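Local coordinates for protein beta sliding clamp (Bartonella birtlesii LL-WM9, PDB 6PTR) that probably tethers DNA polymerase III and other proteins to DNA as a ring-shaped homodimer, conferring processivity, and is bound by the antibiotic griselimycin, at the interface of chains A and B. Coordinates in Å, arbitrary orientation; residue numbers count along the deposited sequence, not the author numbering. Chains: chain A/B, Beta sliding clamp.

The interface of chains A and B. Residues chain A 288, 314-318; chain B 115-118.
A:Ser316 and B:Gln117 pair edge to edge where the beta sliding clamp closes its ring, a head-to-tail homodimer in which the C-terminal domain of one subunit meets the N-terminal domain of the other. Strand 315-322 of chain A runs antiparallel to strand 114-119 of chain B, making one sheet continuous across the subunit boundary; the two-fold symmetry of the dimer repeats this junction with the chains exchanged.

Main-chain hydrogen bonds stitch the two strands in this patch in two reciprocal pairs. A:Ser316 N donates to B:Gln117 O at 2.9 Å, and B:Gln117 N returns a bond to A:Ser316 O at 2.8 Å. Two residues further along, A:Glu318 N gives to B:His115 O and B:His115 N to A:Glu318 O, although A:Glu318 is poorly ordered. Such a ladder depends on backbone geometry more than on side-chain identity.

The side chains sort themselves onto the two faces of the sheet. On one, A:Ala317 CB lies off one face of the B:Phe116 ring, displaced past its CD2–CE2 bond, 3.5 Å from CD2. The phenyl CG stands anti to its own carbonyl carbon (chi1 -62°), which carries the ring toward chain A. A:Ile288, from the 3-10 helix 286-288, adds its CG2 branch, which lies 4.0 Å from B:Phe116 CD2 and touches B:Leu118 CD2 as well; it crosses both side chains obliquely.

Polar groups occupy the opposite face. The hydroxyl A:Ser316 OG, set between its backbone N and carbonyl carbon (chi1 65°), lies alongside B:Gln117 CB and meets a water at 2.9 Å. That water also reaches B:His115 O, 3.1 Å away, and sits above the rim of the imidazole. Within chain B, the bent B:Gln117 side chain donates its amide NE2 to B:His115 NE2 at 2.8 Å, approaching nearly in the ring plane and thereby helping to fix the imidazole's rotation beside the bridging water.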
# COMPACT_ATOMS: atom_id res chain seq x y z
N ILE A 288 15.49 -13.80 -8.22
CA ILE A 288 14.93 -14.93 -8.96
C ILE A 288 14.24 -15.94 -8.07
O ILE A 288 13.57 -16.84 -8.58
CB ILE A 288 16.01 -15.68 -9.78
CG1 ILE A 288 17.15 -16.12 -8.88
CG2 ILE A 288 16.48 -14.83 -10.96
CD1 ILE A 288 18.02 -17.17 -9.50
N SER A 314 13.12 -20.73 -12.80
CA SER A 314 13.37 -19.44 -13.43
C SER A 314 14.79 -19.25 -13.96
O SER A 314 14.95 -18.52 -14.94
CB SER A 314 13.07 -18.31 -12.44
OG SER A 314 11.67 -18.21 -12.27
N GLY A 315 15.81 -19.85 -13.36
CA GLY A 315 17.17 -19.60 -13.81
C GLY A 315 18.16 -19.46 -12.67
O GLY A 315 17.96 -20.03 -11.59
N SER A 316 19.24 -18.72 -12.90
CA SER A 316 20.25 -18.54 -11.87
C SER A 316 20.70 -17.08 -11.82
O SER A 316 20.50 -16.31 -12.76
CB SER A 316 21.48 -19.41 -12.12
OG SER A 316 22.10 -18.98 -13.31
N ALA A 317 21.33 -16.74 -10.71
CA ALA A 317 21.80 -15.38 -10.46
C ALA A 317 23.11 -15.48 -9.69
O ALA A 317 23.19 -16.23 -8.72
CB ALA A 317 20.77 -14.58 -9.66
N GLU A 318 24.12 -14.74 -10.11
CA GLU A 318 25.41 -14.77 -9.45
C GLU A 318 25.92 -13.35 -9.29
O GLU A 318 25.62 -12.47 -10.10
CB GLU A 318 26.46 -15.56 -10.25
CG GLU A 318 26.11 -17.01 -10.49
CD GLU A 318 27.14 -17.70 -11.38
OE1 GLU A 318 28.25 -17.15 -11.57
OE2 GLU A 318 26.83 -18.80 -11.89
N HIS B 115 25.29 -11.31 -12.64
CA HIS B 115 25.01 -12.10 -13.85
C HIS B 115 23.81 -13.00 -13.61
O HIS B 115 23.85 -13.87 -12.73
CB HIS B 115 26.24 -12.93 -14.25
CG HIS B 115 25.97 -13.95 -15.31
ND1 HIS B 115 26.54 -15.21 -15.30
CD2 HIS B 115 25.20 -13.90 -16.43
CE1 HIS B 115 26.12 -15.89 -16.35
NE2 HIS B 115 25.31 -15.12 -17.05
N PHE B 116 22.75 -12.79 -14.40
CA PHE B 116 21.56 -13.64 -14.37
C PHE B 116 21.54 -14.51 -15.63
O PHE B 116 21.97 -14.08 -16.70
CB PHE B 116 20.27 -12.80 -14.34
CG PHE B 116 20.13 -11.93 -13.12
CD1 PHE B 116 20.67 -10.65 -13.10
CD2 PHE B 116 19.44 -12.39 -12.01
CE1 PHE B 116 20.55 -9.84 -11.95
CE2 PHE B 116 19.32 -11.60 -10.87
CZ PHE B 116 19.86 -10.32 -10.85
N GLN B 117 21.07 -15.74 -15.49
CA GLN B 117 20.74 -16.60 -16.62
C GLN B 117 19.27 -16.93 -16.48
O GLN B 117 18.88 -17.60 -15.52
CB GLN B 117 21.59 -17.87 -16.63
CG GLN B 117 23.02 -17.68 -17.02
CD GLN B 117 23.18 -17.57 -18.53
OE1 GLN B 117 22.35 -18.06 -19.29
NE2 GLN B 117 24.26 -16.92 -18.96
N LEU B 118 18.44 -16.45 -17.41
CA LEU B 118 16.99 -16.58 -17.26
C LEU B 118 16.44 -17.57 -18.29
O LEU B 118 16.79 -17.50 -19.47
CB LEU B 118 16.27 -15.24 -17.42
CG LEU B 118 16.55 -14.13 -16.40
CD1 LEU B 118 15.57 -12.99 -16.65
CD2 LEU B 118 16.44 -14.66 -14.98
O HOH W 1 24.09 -16.87 -13.43